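Long-range contact in YrdC-like domain-containing protein (Streptococcus mutans, PDB 3L7V), which is of unknown function but belongs to the Sua5/YciO/YrdC family, consistent with double-stranded RNA binding and a suggested role in tRNA modification: residues T36-G49 against E208-Y220. Sequence-based numbering, arbitrary orientation.
With SO4 (sulfate ion), chain D.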
loop_
_atom_site.group_PDB
_atom_site.type_symbol
_atom_site.label_atom_id
_atom_site.label_comp_id
_atom_site.label_asym_id
_atom_site.label_seq_id
_atom_site.Cartn_x
_atom_site.Cartn_y
_atom_site.Cartn_z
ATOM N N THR A 36 10.269 -6.296 23.214
ATOM C CA THR A 36 10.503 -5.892 21.823
ATOM C C THR A 36 11.514 -4.746 21.688
ATOM O O THR A 36 11.430 -3.741 22.396
ATOM C CB THR A 36 9.192 -5.488 21.133
ATOM O OG1 THR A 36 8.239 -6.543 21.284
ATOM C CG2 THR A 36 9.425 -5.219 19.645
ATOM N N LYS A 37 12.462 -4.908 20.770
ATOM C CA LYS A 37 13.466 -3.882 20.489
ATOM C C LYS A 37 12.887 -2.680 19.705
ATOM O O LYS A 37 12.155 -2.857 18.733
ATOM C CB LYS A 37 14.641 -4.515 19.718
ATOM C CG LYS A 37 15.702 -3.527 19.264
ATOM C CD LYS A 37 16.343 -2.840 20.450
ATOM C CE LYS A 37 17.459 -1.895 20.009
ATOM N NZ LYS A 37 18.066 -1.191 21.168
ATOM N N HIS A 38 13.206 -1.466 20.154
ATOM C CA HIS A 38 12.797 -0.234 19.474
ATOM C C HIS A 38 14.042 0.511 19.012
ATOM O O HIS A 38 15.012 0.623 19.774
ATOM C CB HIS A 38 12.018 0.697 20.418
ATOM C CG HIS A 38 10.649 0.213 20.783
ATOM N ND1 HIS A 38 9.562 1.056 20.858
ATOM C CD2 HIS A 38 10.193 -1.020 21.113
ATOM C CE1 HIS A 38 8.493 0.364 21.213
ATOM N NE2 HIS A 38 8.848 -0.900 21.370
ATOM N N ILE A 39 14.002 1.032 17.783
ATOM C CA ILE A 39 15.073 1.872 17.233
ATOM C C ILE A 39 14.513 3.149 16.581
ATOM O O ILE A 39 13.329 3.218 16.259
ATOM C CB ILE A 39 15.920 1.124 16.168
ATOM C CG1 ILE A 39 15.023 0.505 15.092
ATOM C CG2 ILE A 39 16.765 0.051 16.796
ATOM C CD1 ILE A 39 15.790 0.007 13.870
ATOM N N HIS A 40 15.374 4.145 16.373
ATOM C CA HIS A 40 14.982 5.383 15.690
ATOM C C HIS A 40 15.514 5.484 14.249
ATOM O O HIS A 40 16.717 5.369 14.018
ATOM C CB HIS A 40 15.421 6.608 16.502
ATOM C CG HIS A 40 14.556 6.886 17.695
ATOM N ND1 HIS A 40 13.572 7.854 17.695
ATOM C CD2 HIS A 40 14.527 6.325 18.929
ATOM C CE1 HIS A 40 12.980 7.880 18.875
ATOM N NE2 HIS A 40 13.539 6.960 19.643
ATOM N N TRP A 41 14.615 5.699 13.286
ATOM C CA TRP A 41 15.001 5.850 11.874
ATOM C C TRP A 41 15.812 7.130 11.664
ATOM O O TRP A 41 15.426 8.193 12.143
ATOM C CB TRP A 41 13.760 5.856 10.976
ATOM C CG TRP A 41 14.051 6.028 9.505
ATOM C CD1 TRP A 41 14.850 5.234 8.728
ATOM C CD2 TRP A 41 13.549 7.057 8.638
ATOM N NE1 TRP A 41 14.880 5.707 7.438
ATOM C CE2 TRP A 41 14.081 6.819 7.353
ATOM C CE3 TRP A 41 12.704 8.162 8.823
ATOM C CZ2 TRP A 41 13.799 7.643 6.256
ATOM C CZ3 TRP A 41 12.416 8.977 7.726
ATOM C CH2 TRP A 41 12.962 8.713 6.463
ATOM N N ASP A 42 16.930 7.028 10.950
ATOM C CA ASP A 42 17.795 8.191 10.740
ATOM C C ASP A 42 17.724 8.787 9.328
ATOM O O ASP A 42 18.454 9.725 9.017
ATOM C CB ASP A 42 19.256 7.869 11.100
ATOM C CG ASP A 42 19.882 6.834 10.178
ATOM O OD1 ASP A 42 19.223 6.402 9.206
ATOM O OD2 ASP A 42 21.043 6.448 10.432
ATOM N N GLY A 43 16.859 8.244 8.475
ATOM C CA GLY A 43 16.763 8.754 7.114
ATOM C C GLY A 43 17.447 7.898 6.058
ATOM O O GLY A 43 17.214 8.090 4.864
ATOM N N ASN A 44 18.296 6.967 6.491
ATOM C CA ASN A 44 18.912 5.976 5.600
ATOM C C ASN A 44 18.181 4.624 5.683
ATOM O O ASN A 44 17.416 4.375 6.619
ATOM C CB ASN A 44 20.389 5.742 5.965
ATOM C CG ASN A 44 21.199 7.034 6.070
ATOM O OD1 ASN A 44 21.334 7.787 5.103
ATOM N ND2 ASN A 44 21.773 7.272 7.246
ATOM N N LEU A 45 18.432 3.750 4.714
ATOM C CA LEU A 45 17.872 2.398 4.727
ATOM C C LEU A 45 18.134 1.665 6.062
ATOM O O LEU A 45 19.262 1.627 6.540
ATOM C CB LEU A 45 18.463 1.580 3.579
ATOM C CG LEU A 45 18.243 0.061 3.642
ATOM C CD1 LEU A 45 16.793 -0.281 3.418
ATOM C CD2 LEU A 45 19.103 -0.652 2.609
ATOM N N SER A 46 17.092 1.083 6.648
ATOM C CA SER A 46 17.246 0.281 7.872
ATOM C C SER A 46 17.742 -1.152 7.594
ATOM O O SER A 46 16.977 -2.014 7.169
ATOM C CB SER A 46 15.934 0.247 8.671
ATOM O OG SER A 46 16.091 -0.469 9.887
ATOM N N GLN A 47 19.026 -1.388 7.831
ATOM C CA GLN A 47 19.636 -2.695 7.604
ATOM C C GLN A 47 19.056 -3.744 8.550
ATOM O O GLN A 47 18.859 -4.892 8.163
ATOM C CB GLN A 47 21.152 -2.623 7.794
ATOM C CG GLN A 47 21.872 -1.702 6.818
ATOM C CD GLN A 47 21.939 -2.265 5.407
ATOM O OE1 GLN A 47 22.275 -1.552 4.461
ATOM N NE2 GLN A 47 21.625 -3.549 5.260
ATOM N N GLU A 48 18.786 -3.339 9.786
ATOM C CA GLU A 48 18.211 -4.237 10.778
ATOM C C GLU A 48 16.791 -4.682 10.362
ATOM O O GLU A 48 16.470 -5.873 10.392
ATOM C CB GLU A 48 18.226 -3.573 12.163
ATOM C CG GLU A 48 17.936 -4.518 13.329
ATOM C CD GLU A 48 18.274 -3.920 14.705
ATOM O OE1 GLU A 48 18.713 -2.751 14.779
ATOM O OE2 GLU A 48 18.102 -4.626 15.721
ATOM N N GLY A 49 15.963 -3.722 9.944
ATOM C CA GLY A 49 14.611 -3.998 9.472
ATOM C C GLY A 49 14.557 -4.877 8.233
ATOM O O GLY A 49 13.711 -5.776 8.129
ATOM N N GLU A 208 2.369 -4.526 19.794
ATOM C CA GLU A 208 3.763 -4.251 20.149
ATOM C C GLU A 208 4.549 -5.458 20.674
ATOM O O GLU A 208 5.762 -5.563 20.438
ATOM C CB GLU A 208 3.856 -3.086 21.148
ATOM C CG GLU A 208 5.276 -2.535 21.337
ATOM C CD GLU A 208 6.003 -3.165 22.524
ATOM O OE1 GLU A 208 5.361 -3.931 23.278
ATOM O OE2 GLU A 208 7.213 -2.893 22.705
ATOM N N SER A 209 3.876 -6.363 21.384
ATOM C CA SER A 209 4.557 -7.548 21.915
ATOM C C SER A 209 4.663 -8.680 20.893
ATOM O O SER A 209 5.551 -9.535 20.990
ATOM C CB SER A 209 3.870 -8.058 23.180
ATOM O OG SER A 209 2.528 -8.411 22.910
HETATM N N MSE A 210 3.772 -8.683 19.909
HETATM C CA MSE A 210 3.748 -9.768 18.931
HETATM C C MSE A 210 4.674 -9.559 17.716
HETATM O O MSE A 210 4.787 -10.434 16.853
HETATM C CB MSE A 210 2.305 -10.066 18.509
HETATM C CG MSE A 210 1.465 -10.649 19.669
HETATM SE SE MSE A 210 -0.408 -11.090 19.273
HETATM C CE MSE A 210 -0.122 -12.296 17.760
ATOM N N VAL A 211 5.352 -8.413 17.678
ATOM C CA VAL A 211 6.163 -8.007 16.527
ATOM C C VAL A 211 7.650 -8.130 16.885
ATOM O O VAL A 211 7.987 -8.114 18.073
ATOM C CB VAL A 211 5.785 -6.562 16.088
ATOM C CG1 VAL A 211 6.959 -5.816 15.488
ATOM C CG2 VAL A 211 4.596 -6.592 15.137
ATOM N N ASP A 212 8.517 -8.286 15.875
ATOM C CA ASP A 212 9.955 -8.504 16.099
ATOM C C ASP A 212 10.794 -7.216 16.249
ATOM O O ASP A 212 11.862 -7.248 16.850
ATOM C CB ASP A 212 10.570 -9.386 14.998
ATOM C CG ASP A 212 9.800 -10.689 14.766
ATOM O OD1 ASP A 212 9.279 -11.287 15.734
ATOM O OD2 ASP A 212 9.712 -11.118 13.594
ATOM N N LEU A 213 10.315 -6.099 15.700
ATOM C CA LEU A 213 11.009 -4.805 15.790
ATOM C C LEU A 213 10.040 -3.638 15.540
ATOM O O LEU A 213 9.130 -3.746 14.719
ATOM C CB LEU A 213 12.155 -4.736 14.774
ATOM C CG LEU A 213 13.007 -3.468 14.652
ATOM C CD1 LEU A 213 14.068 -3.439 15.731
ATOM C CD2 LEU A 213 13.661 -3.388 13.280
ATOM N N VAL A 214 10.245 -2.530 16.248
ATOM C CA VAL A 214 9.483 -1.303 16.020
ATOM C C VAL A 214 10.409 -0.148 15.634
ATOM O O VAL A 214 11.290 0.236 16.409
ATOM C CB VAL A 214 8.689 -0.863 17.282
ATOM C CG1 VAL A 214 7.900 0.423 16.994
ATOM C CG2 VAL A 214 7.760 -1.989 17.777
ATOM N N ILE A 215 10.201 0.412 14.443
ATOM C CA ILE A 215 10.970 1.565 14.008
ATOM C C ILE A 215 10.171 2.840 14.292
ATOM O O ILE A 215 9.033 2.967 13.830
ATOM C CB ILE A 215 11.317 1.452 12.504
ATOM C CG1 ILE A 215 12.227 0.244 12.249
ATOM C CG2 ILE A 215 11.947 2.725 11.991
ATOM C CD1 ILE A 215 12.197 -0.274 10.788
ATOM N N GLU A 216 10.766 3.765 15.056
ATOM C CA GLU A 216 10.110 5.014 15.493
ATOM C C GLU A 216 10.543 6.255 14.693
ATOM O O GLU A 216 11.712 6.372 14.328
ATOM C CB GLU A 216 10.387 5.280 16.982
ATOM C CG GLU A 216 9.974 4.145 17.922
ATOM C CD GLU A 216 10.021 4.533 19.405
ATOM O OE1 GLU A 216 10.285 5.714 19.728
ATOM O OE2 GLU A 216 9.782 3.650 20.253
ATOM N N ALA A 217 9.596 7.171 14.448
ATOM C CA ALA A 217 9.850 8.466 13.788
ATOM C C ALA A 217 8.648 9.425 13.887
ATOM O O ALA A 217 8.198 9.960 12.875
ATOM C CB ALA A 217 10.250 8.275 12.319
ATOM N N ASP A 218 8.139 9.635 15.104
ATOM C CA ASP A 218 6.987 10.510 15.355
ATOM C C ASP A 218 7.111 11.899 14.703
ATOM O O ASP A 218 6.127 12.440 14.197
ATOM C CB ASP A 218 6.752 10.676 16.867
ATOM C CG ASP A 218 6.070 9.461 17.511
ATOM O OD1 ASP A 218 5.734 8.476 16.809
ATOM O OD2 ASP A 218 5.866 9.499 18.744
ATOM N N ASP A 219 8.314 12.475 14.748
ATOM C CA ASP A 219 8.590 13.782 14.141
ATOM C C ASP A 219 8.422 13.801 12.605
ATOM O O ASP A 219 7.926 14.780 12.045
ATOM C CB ASP A 219 9.995 14.278 14.527
ATOM N N TYR A 220 8.845 12.729 11.935
ATOM C CA TYR A 220 8.585 12.556 10.504
ATOM C C TYR A 220 7.081 12.629 10.143
ATOM O O TYR A 220 6.684 13.300 9.176
ATOM C CB TYR A 220 9.161 11.221 10.017
ATOM C CG TYR A 220 8.816 10.915 8.583
ATOM C CD1 TYR A 220 9.471 11.559 7.544
ATOM C CD2 TYR A 220 7.821 10.001 8.264
ATOM C CE1 TYR A 220 9.155 11.292 6.228
ATOM C CE2 TYR A 220 7.492 9.728 6.945
ATOM C CZ TYR A 220 8.165 10.376 5.931
ATOM O OH TYR A 220 7.856 10.114 4.609
HETATM S S SO4 D . 11.000 10.494 17.272
HETATM O O1 SO4 D . 12.136 10.150 16.422
HETATM O O2 SO4 D . 10.077 9.358 17.291
HETATM O O3 SO4 D . 11.468 10.776 18.629
HETATM O O4 SO4 D . 10.341 11.689 16.745
HETATM O O HOH W 1 8.822 -4.268 24.867
HETATM O O HOH W 2 13.068 -7.509 19.581
#
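Both ring nitrogens of H38 donate to carboxylates of the 208-220 segment. H38 ND1 reaches E216 OE2 at 2.7 Å, the oxygen lying in the ring plane, and H38 NE2 bonds E208 OE2 at 2.9 Å; each oxygen is met on its anti lone pair. The E216 carboxylate stands steeply to the imidazole, at 79°, while V214 CB sits squarely over one face of the H38 ring, 4.0 Å from its centroid. E208 gets to H38 NE2 by a bend at chi2 (-94°), and its OE2 also takes a water held by T36 N. T36 OG1 donates to E208 O, tying the residue before strand 37-40 to helix 205-210. Strand 37-40, outermost in the sheet within the chain, pairs in parallel with 213-216, I39 bonding V214 O through N and E216 N through O. On the face opposite H38, V214 and E216, I39 CD1 packs on I215 CG1 and L213 CD2; farther along, the edge of W41 meets the face of Y220, planes 83° apart. H40 ND1 and the amides of D218 and D219, at the start of helix 218-223, hold a sulfate ion, probably from the crystallisation liquor. Two carboxylates on one imidazole, both accepting, would favour a doubly protonated, cationic H38.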